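Local structure of diaminopimelate decarboxylase (Methanocaldococcus jannaschii, 1TWI) at residues P169-S172 / T173-K177; A270-N273 / T274-Y278. The protein catalyses the pyridoxal-phosphate-dependent decarboxylation of meso-diaminopimelate to L-lysine, the final step of lysine biosynthesis by the diaminopimelate pathway. All coordinates share one frame; numbering follows the deposited sequence.

Interactions 1 and 2 are one-turn contacts inside two helices of the same pyridoxal-binding TIM barrel: helix 264-276 (interaction 2) joins two strands of the barrel wall, while helix 169-177 (interaction 1) leads from wall strand 153-160 to the short parallel side strand 182-183. Their centres lie about 23 Å apart and their nearest atoms about 13 Å, so they share a fold but no element and do not touch. Interaction 1 is a surface contact that rests mostly on backbone bonds, with one loose aliphatic pair and a lysine stem beside a serine. Interaction 2 is partly buried: it adds a threonine hydroxyl bond and two closer apolar pairs, which face strand 286-289 and neighbouring helix 37-58.

Interaction 1: residues P169-S172 / T173-K177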
# COMPACT_ATOMS: atom_id res chain seq x y z
N PRO A 169 -11.79 -14.26 -22.53
CA PRO A 169 -10.44 -14.71 -22.20
C PRO A 169 -9.87 -14.14 -20.91
O PRO A 169 -9.25 -14.89 -20.16
CB PRO A 169 -9.63 -14.34 -23.45
CG PRO A 169 -10.35 -13.07 -23.95
CD PRO A 169 -11.80 -13.44 -23.77
N LYS A 170 -10.07 -12.85 -20.60
CA LYS A 170 -9.47 -12.31 -19.38
C LYS A 170 -10.09 -12.91 -18.11
O LYS A 170 -9.37 -13.16 -17.12
CB LYS A 170 -9.56 -10.78 -19.31
CG LYS A 170 -8.65 -10.04 -20.27
CD LYS A 170 -8.70 -8.48 -20.12
CE LYS A 170 -7.59 -7.95 -19.20
NZ LYS A 170 -7.47 -6.42 -19.19
N ILE A 171 -11.39 -13.15 -18.13
CA ILE A 171 -12.05 -13.71 -16.95
C ILE A 171 -11.56 -15.13 -16.73
O ILE A 171 -11.23 -15.55 -15.62
CB ILE A 171 -13.56 -13.75 -17.14
CG1 ILE A 171 -14.07 -12.30 -17.27
CG2 ILE A 171 -14.21 -14.48 -15.95
CD1 ILE A 171 -13.77 -11.44 -16.08
N SER A 172 -11.50 -15.86 -17.83
CA SER A 172 -11.08 -17.24 -17.85
C SER A 172 -9.64 -17.41 -17.35
O SER A 172 -9.34 -18.30 -16.55
CB SER A 172 -11.18 -17.77 -19.29
OG SER A 172 -10.60 -19.04 -19.37
N THR A 173 -8.76 -16.55 -17.83
CA THR A 173 -7.35 -16.64 -17.45
C THR A 173 -7.24 -16.40 -15.94
O THR A 173 -6.48 -17.09 -15.24
CB THR A 173 -6.53 -15.63 -18.23
OG1 THR A 173 -6.39 -16.11 -19.59
CG2 THR A 173 -5.14 -15.45 -17.61
N GLY A 174 -8.04 -15.47 -15.43
CA GLY A 174 -8.04 -15.16 -14.00
C GLY A 174 -8.51 -16.36 -13.20
O GLY A 174 -7.87 -16.76 -12.23
N LEU A 175 -9.62 -16.97 -13.60
CA LEU A 175 -10.11 -18.12 -12.85
C LEU A 175 -9.15 -19.30 -12.83
O LEU A 175 -9.14 -20.07 -11.86
CB LEU A 175 -11.46 -18.60 -13.40
CG LEU A 175 -12.60 -17.62 -13.16
CD1 LEU A 175 -13.80 -18.03 -14.01
CD2 LEU A 175 -12.93 -17.57 -11.65
N LYS A 176 -8.35 -19.46 -13.90
CA LYS A 176 -7.46 -20.59 -14.00
C LYS A 176 -6.09 -20.37 -13.40
O LYS A 176 -5.49 -21.28 -12.85
CB LYS A 176 -7.29 -21.01 -15.46
CG LYS A 176 -8.51 -21.70 -16.02
CD LYS A 176 -8.36 -21.88 -17.53
CE LYS A 176 -9.44 -22.81 -18.11
NZ LYS A 176 -9.44 -24.19 -17.52
N LYS A 177 -5.61 -19.14 -13.48
CA LYS A 177 -4.26 -18.86 -13.01
C LYS A 177 -4.15 -18.28 -11.62
O LYS A 177 -3.08 -18.25 -11.07
CB LYS A 177 -3.55 -17.89 -13.97
CG LYS A 177 -3.14 -18.52 -15.33
CD LYS A 177 -2.32 -17.55 -16.17
CE LYS A 177 -2.04 -18.08 -17.60
NZ LYS A 177 -1.19 -17.05 -18.35
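The carbonyl oxygen of P169 receives the backbone N-H of T173 at 2.9 Å from O to N, the bond that closes the first turn of helix 169-177. T173 also brings its hydroxyl to this end of the turn: OG1 lies opposite its own carbonyl carbon (chi1 -74°), which leaves it 3.2 Å from P169 O. The following bonds of the ladder run from G174 N to K170 O and from L175 N to I171 O, the latter 2.9 Å long. K176 N follows on S172 O, at 3.1 Å.

On one flank I171 and L175 lie side by side and point the same way, CG2 of I171 meeting CD1 of L175 at 4.1 Å. Loop residues P161 and V163 pack on L175, and I211 on I171. K176 runs its aliphatic stem past S172, with CG 3.5 Å from S172 O and CD 4.1 Å from S172 OG; the chain then bends at its last torsion, and its ammonium makes a long, weak ion pair with E185.

In this TIM barrel the helix links strand 153-160 in a beta-alpha-beta unit to 182-183, a short parallel strand beside it that is not itself the barrel's next strand. With a single, rather loose aliphatic pair between its turns, the segment probably draws most of its internal cohesion from main-chain bonds, while I171 and L175 also pack on loops.

Interaction 2: residues A270-N273 / T274-Y278; sequences AIIN and TMLKY
I271 and M275 lie alongside each other on one flank of the helix, and I272 and L276 do the same one residue further on. In the first pair the CG2 branch of I271 meets the sulfur of M275, 3.6 Å from CG2 to SD. With CG1 of I271 beside the backbone N (chi1 -69°), CG2 is left anti to it, on the carbonyl side, facing the following turn, while the thioether turns at its last torsion and carries CE away. The second pair repeats the approach with branched ends, CG2 of I272 lying 3.9 Å from CD1 of L276. L276 also lays its CG over the preceding turn, 3.3 Å from I272 O.

Both pairs sit near the end of helix 264-276, which joins strand 244-246 to strand 286-289 as a beta-alpha-beta unit of the pyridoxal-binding TIM barrel. I271 and M275 face the barrel wall, touching L287, whereas I272 and L276 pack against R53 of helix 37-58.

T274 has the same first torsion as the two isoleucines, but a hydroxyl in place of a carbon, and that hydroxyl reaches back to the carbonyl of A270. That oxygen takes two donors from the one residue, OG1 at 2.9 Å and the backbone N at 3.2 Å; the hydroxyl is tilted 19° from the carbonyl plane, the N-H stands 37° above it. M275 N meets I271 O at 2.8 Å. Along the polar flank, K277 extends its stem past N273 O, CG 3.5 Å away, and OD1 of N273 accepts a hydrogen bond from R53 NH2. Beyond them the Y278 ring presents its edge, in plane, to T274 O and M275 O, and its hydroxyl hydrogen-bonds D230 of helix 219-237.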
# COMPACT_ATOMS: atom_id res chain seq x y z
N ALA A 270 -29.80 -9.18 -16.06
CA ALA A 270 -28.90 -10.21 -16.55
C ALA A 270 -28.82 -11.48 -15.68
O ALA A 270 -28.96 -12.64 -16.16
CB ALA A 270 -27.50 -9.60 -16.75
N ILE A 271 -28.59 -11.29 -14.38
CA ILE A 271 -28.51 -12.44 -13.49
C ILE A 271 -29.83 -13.20 -13.34
O ILE A 271 -29.88 -14.43 -13.49
CB ILE A 271 -28.00 -12.02 -12.05
CG1 ILE A 271 -26.52 -11.61 -12.15
CG2 ILE A 271 -28.18 -13.19 -11.06
CD1 ILE A 271 -25.92 -11.08 -10.85
N ILE A 272 -30.89 -12.46 -13.06
CA ILE A 272 -32.17 -13.09 -12.79
C ILE A 272 -32.74 -13.83 -14.00
O ILE A 272 -33.17 -15.00 -13.87
CB ILE A 272 -33.17 -12.03 -12.21
CG1 ILE A 272 -32.69 -11.56 -10.84
CG2 ILE A 272 -34.60 -12.62 -12.10
CD1 ILE A 272 -33.53 -10.36 -10.31
N ASN A 273 -32.72 -13.20 -15.16
CA ASN A 273 -33.23 -13.89 -16.36
C ASN A 273 -32.33 -15.10 -16.68
O ASN A 273 -32.79 -16.09 -17.21
CB ASN A 273 -33.34 -12.90 -17.55
CG ASN A 273 -34.47 -11.84 -17.32
OD1 ASN A 273 -35.61 -12.20 -16.92
ND2 ASN A 273 -34.16 -10.55 -17.53
N THR A 274 -31.05 -15.05 -16.33
CA THR A 274 -30.22 -16.20 -16.63
C THR A 274 -30.56 -17.32 -15.66
O THR A 274 -30.81 -18.46 -16.09
CB THR A 274 -28.72 -15.92 -16.56
OG1 THR A 274 -28.36 -15.05 -17.62
CG2 THR A 274 -27.91 -17.23 -16.74
N MET A 275 -30.58 -17.04 -14.35
CA MET A 275 -30.89 -18.10 -13.38
C MET A 275 -32.28 -18.74 -13.58
O MET A 275 -32.43 -19.95 -13.36
CB MET A 275 -30.80 -17.59 -11.92
CG MET A 275 -29.36 -17.18 -11.52
SD MET A 275 -29.33 -16.45 -9.91
CE MET A 275 -29.45 -18.00 -8.98
N LEU A 276 -33.28 -17.95 -13.96
CA LEU A 276 -34.62 -18.53 -14.15
C LEU A 276 -34.73 -19.52 -15.33
O LEU A 276 -35.68 -20.27 -15.38
CB LEU A 276 -35.68 -17.44 -14.30
CG LEU A 276 -35.92 -16.64 -13.02
CD1 LEU A 276 -36.91 -15.52 -13.34
CD2 LEU A 276 -36.51 -17.52 -11.94
N LYS A 277 -33.76 -19.54 -16.23
CA LYS A 277 -33.73 -20.51 -17.33
C LYS A 277 -33.57 -21.91 -16.77
O LYS A 277 -33.88 -22.91 -17.46
CB LYS A 277 -32.51 -20.27 -18.23
CG LYS A 277 -32.64 -19.01 -19.09
CD LYS A 277 -31.34 -18.61 -19.75
CE LYS A 277 -31.62 -17.43 -20.67
NZ LYS A 277 -30.47 -17.20 -21.60
N TYR A 278 -33.08 -22.01 -15.53
CA TYR A 278 -32.80 -23.33 -14.94
C TYR A 278 -33.84 -23.88 -13.99
O TYR A 278 -33.62 -24.98 -13.43
CB TYR A 278 -31.45 -23.32 -14.20
CG TYR A 278 -30.27 -22.93 -15.06
CD1 TYR A 278 -30.06 -21.61 -15.44
CD2 TYR A 278 -29.37 -23.90 -15.51
CE1 TYR A 278 -28.96 -21.25 -16.25
CE2 TYR A 278 -28.28 -23.57 -16.31
CZ TYR A 278 -28.08 -22.24 -16.68
OH TYR A 278 -26.99 -21.95 -17.50